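Side-chain contact in paenibacillus xanthan lyase (PDB 6F2P), which cleaves the polysaccharide xanthan by a lyase reaction, as a calcium-containing, multidomain enzyme of polysaccharide lyase family 8: residues A[470-475]-A[481-486]. Numbering follows the deposited sequence.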
ATOM      1  N   GLY A 470       4.469  -7.319  -4.751  1.00 11.04           N
ATOM      2  CA  GLY A 470       3.750  -8.120  -5.709  1.00 10.88           C
ATOM      3  C   GLY A 470       2.575  -7.389  -6.306  1.00 12.65           C
ATOM      4  O   GLY A 470       2.016  -6.461  -5.708  1.00 12.59           O
ATOM      5  N   MET A 471       2.196  -7.833  -7.499  1.00 12.70           N
ATOM      6  CA  MET A 471       1.050  -7.295  -8.200  1.00 10.98           C
ATOM      7  C   MET A 471       0.364  -8.409  -8.961  1.00 11.39           C
ATOM      8  O   MET A 471       0.995  -9.098  -9.766  1.00 13.85           O
ATOM      9  CB  MET A 471       1.517  -6.232  -9.190  1.00 15.63           C
ATOM     10  CG  MET A 471       0.443  -5.709 -10.111  1.00 13.53           C
ATOM     11  SD  MET A 471       1.090  -4.420 -11.193  1.00 19.51           S
ATOM     12  CE  MET A 471      -0.357  -4.107 -12.211  1.00 12.22           C
ATOM     13  N   GLU A 472      -0.922  -8.607  -8.701  1.00 11.14           N
ATOM     14  CA  GLU A 472      -1.730  -9.408  -9.605  1.00 12.08           C
ATOM     15  C   GLU A 472      -2.206  -8.509 -10.747  1.00 15.38           C
ATOM     16  O   GLU A 472      -3.133  -7.709 -10.596  1.00 15.41           O
ATOM     17  CB  GLU A 472      -2.912 -10.057  -8.891  1.00 13.57           C
ATOM     18  CG  GLU A 472      -3.694 -11.006  -9.787  1.00 16.21           C
ATOM     19  CD  GLU A 472      -4.654 -11.888  -9.011  1.00 19.96           C
ATOM     20  OE1 GLU A 472      -4.991 -11.532  -7.861  1.00 22.93           O
ATOM     21  OE2 GLU A 472      -5.068 -12.939  -9.547  1.00 19.72           O
ATOM     22  N   LEU A 473      -1.533  -8.621 -11.883  1.00 13.92           N
ATOM     23  CA  LEU A 473      -1.892  -7.847 -13.050  1.00 12.72           C
ATOM     24  C   LEU A 473      -3.181  -8.366 -13.659  1.00 14.18           C
ATOM     25  O   LEU A 473      -3.393  -9.570 -13.747  1.00 18.55           O
ATOM     26  CB  LEU A 473      -0.775  -7.933 -14.088  1.00 14.98           C
ATOM     27  CG  LEU A 473      -1.132  -7.369 -15.465  1.00 14.55           C
ATOM     28  CD1 LEU A 473      -1.425  -5.877 -15.369  1.00 17.47           C
ATOM     29  CD2 LEU A 473      -0.018  -7.632 -16.468  1.00 14.09           C
ATOM     30  N   HIS A 474      -4.052  -7.450 -14.055  1.00 14.43           N
ATOM     31  CA  HIS A 474      -5.134  -7.775 -14.970  1.00 17.43           C
ATOM     32  C   HIS A 474      -5.376  -6.570 -15.859  1.00 18.52           C
ATOM     33  O   HIS A 474      -6.088  -5.642 -15.468  1.00 18.75           O
ATOM     34  CB  HIS A 474      -6.418  -8.119 -14.232  1.00 14.39           C
ATOM     35  CG  HIS A 474      -7.536  -8.505 -15.152  1.00 18.09           C
ATOM     36  ND1 HIS A 474      -8.860  -8.502 -14.759  1.00 20.13           N
ATOM     37  CD2 HIS A 474      -7.526  -8.902 -16.444  1.00 17.50           C
ATOM     38  CE1 HIS A 474      -9.615  -8.881 -15.776  1.00 19.05           C
ATOM     39  NE2 HIS A 474      -8.834  -9.127 -16.812  1.00 19.12           N
ATOM     40  N   THR A 475      -4.758  -6.584 -17.036  1.00 13.97           N
ATOM     41  CA  THR A 475      -4.867  -5.499 -18.004  1.00 17.39           C
ATOM     42  C   THR A 475      -6.324  -5.125 -18.233  1.00 20.62           C
ATOM     43  O   THR A 475      -7.162  -6.003 -18.450  1.00 21.78           O
ATOM     44  CB  THR A 475      -4.229  -5.906 -19.346  1.00 21.38           C
ATOM     45  OG1 THR A 475      -2.940  -6.489 -19.104  1.00 20.42           O
ATOM     46  CG2 THR A 475      -4.063  -4.693 -20.250  1.00 19.04           C
ATOM     47  N   THR A 481      -3.765 -11.673 -17.566  1.00 20.56           N
ATOM     48  CA  THR A 481      -3.595 -11.594 -16.130  1.00 15.57           C
ATOM     49  C   THR A 481      -2.282 -12.266 -15.752  1.00 17.61           C
ATOM     50  O   THR A 481      -1.793 -13.142 -16.470  1.00 17.95           O
ATOM     51  CB  THR A 481      -4.786 -12.242 -15.406  1.00 19.94           C
ATOM     52  OG1 THR A 481      -4.805 -11.831 -14.035  1.00 22.55           O
ATOM     53  CG2 THR A 481      -4.715 -13.756 -15.510  1.00 20.67           C
ATOM     54  N   ALA A 482      -1.690 -11.839 -14.644  1.00 18.36           N
ATOM     55  CA  ALA A 482      -0.407 -12.390 -14.228  1.00 14.49           C
ATOM     56  C   ALA A 482      -0.106 -12.103 -12.767  1.00 19.43           C
ATOM     57  O   ALA A 482      -0.616 -11.138 -12.194  1.00 16.34           O
ATOM     58  CB  ALA A 482       0.695 -11.834 -15.092  1.00 10.47           C
ATOM     59  N   LYS A 483       0.727 -12.952 -12.169  1.00 18.03           N
ATOM     60  CA  LYS A 483       1.245 -12.694 -10.830  1.00 14.88           C
ATOM     61  C   LYS A 483       2.740 -12.386 -10.889  1.00 16.32           C
ATOM     62  O   LYS A 483       3.577 -13.256 -11.169  1.00 16.50           O
ATOM     63  CB  LYS A 483       0.927 -13.845  -9.880  1.00 13.40           C
ATOM     64  CG  LYS A 483      -0.528 -13.866  -9.471  1.00 13.97           C
ATOM     65  CD  LYS A 483      -1.007 -15.250  -9.074  1.00 16.82           C
ATOM     66  CE  LYS A 483      -2.475 -15.204  -8.678  1.00 20.35           C
ATOM     67  NZ  LYS A 483      -2.981 -16.506  -8.175  1.00 21.87           N
ATOM     68  N   LYS A 484       3.057 -11.119 -10.646  1.00 14.92           N
ATOM     69  CA  LYS A 484       4.415 -10.616 -10.758  1.00 14.81           C
ATOM     70  C   LYS A 484       4.908 -10.219  -9.374  1.00 17.91           C
ATOM     71  O   LYS A 484       4.217  -9.498  -8.638  1.00 14.05           O
ATOM     72  CB  LYS A 484       4.445  -9.409 -11.699  1.00 12.08           C
ATOM     73  CG  LYS A 484       3.801  -9.673 -13.045  1.00 13.26           C
ATOM     74  CD  LYS A 484       3.466  -8.380 -13.797  1.00 13.91           C
ATOM     75  CE  LYS A 484       4.721  -7.562 -14.113  1.00 12.29           C
ATOM     76  NZ  LYS A 484       5.604  -8.204 -15.126  1.00  9.77           N
ATOM     77  N   SER A 485       6.099 -10.691  -9.019  1.00 15.37           N
ATOM     78  CA  SER A 485       6.662 -10.404  -7.708  1.00 15.64           C
ATOM     79  C   SER A 485       8.075  -9.861  -7.835  1.00 13.34           C
ATOM     80  O   SER A 485       8.819 -10.235  -8.736  1.00 13.65           O
ATOM     81  CB  SER A 485       6.649 -11.658  -6.827  1.00 13.35           C
ATOM     82  OG  SER A 485       5.323 -12.054  -6.517  1.00 11.76           O
ATOM     83  N   TRP A 486       8.440  -8.968  -6.929  1.00 11.84           N
ATOM     84  CA  TRP A 486       9.784  -8.421  -6.929  1.00 13.77           C
ATOM     85  C   TRP A 486      10.423  -8.627  -5.552  1.00 16.60           C
ATOM     86  O   TRP A 486       9.757  -8.496  -4.523  1.00 13.89           O
ATOM     87  CB  TRP A 486       9.763  -6.946  -7.335  1.00 11.65           C
ATOM     88  CG  TRP A 486       9.207  -6.707  -8.717  1.00 13.43           C
ATOM     89  CD1 TRP A 486       9.914  -6.637  -9.892  1.00 12.52           C
ATOM     90  CD2 TRP A 486       7.831  -6.504  -9.068  1.00 12.86           C
ATOM     91  NE1 TRP A 486       9.057  -6.407 -10.948  1.00  9.29           N
ATOM     92  CE2 TRP A 486       7.776  -6.316 -10.469  1.00 12.93           C
ATOM     93  CE3 TRP A 486       6.641  -6.461  -8.335  1.00 11.57           C
ATOM     94  CZ2 TRP A 486       6.573  -6.087 -11.149  1.00 12.51           C
ATOM     95  CZ3 TRP A 486       5.445  -6.241  -9.014  1.00 13.57           C
ATOM     96  CH2 TRP A 486       5.424  -6.055 -10.410  1.00 12.13           C
TER
HETATM   97  O   HOH W   1      -3.867 -13.442 -12.111  1.00 28.77           O
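Thr481 reaches across to the chain of Leu473, its hydroxyl OG1 donating to Leu473 O over 2.7 Å and lying in the carbonyl plane. The torsion that sets OG1 opposite the backbone N (chi1 -164°) turns the hydroxyl to this oxygen, which also accepts from Ala482 N, tilted from that plane. A water bridges the same OG1 to Glu472 OE2, donating to both; the hydroxyl thus gives and receives, while the beta-branch sits well in an extended strand. A valine in its place would probably leave Leu473 O with one donor fewer and the bridging water without its second acceptor.

Beside it, Glu472 and Lys483, long charged chains suited to a partly exposed face, run side by side, pointing the same way. Glu472 OE2 rests against the methylene Lys483 CE at 3.6 Å; Lys483 NZ, 4.4 Å from that oxygen and beyond a salt bridge, is hydrogen-bonded to Ser644 O.

The other face is buried and suits apolar groups: Leu473 CB meets the small Ala482 CB at 4.3 Å, and Met471 brings CB in plane to the edge of the Trp486 ring, 3.9 Å from CZ3. Lys484 bends at chi3 and chi4, and hydrogen bonds to Thr439 OG1, Gly437 O and Tyr615 OH satisfy its buried ammonium.

Paired backbone bonds, such as Lys484 N to Met471 O, join the antiparallel strands, forming a beta hairpin within a large sheet of the family 8 super-sandwich domain.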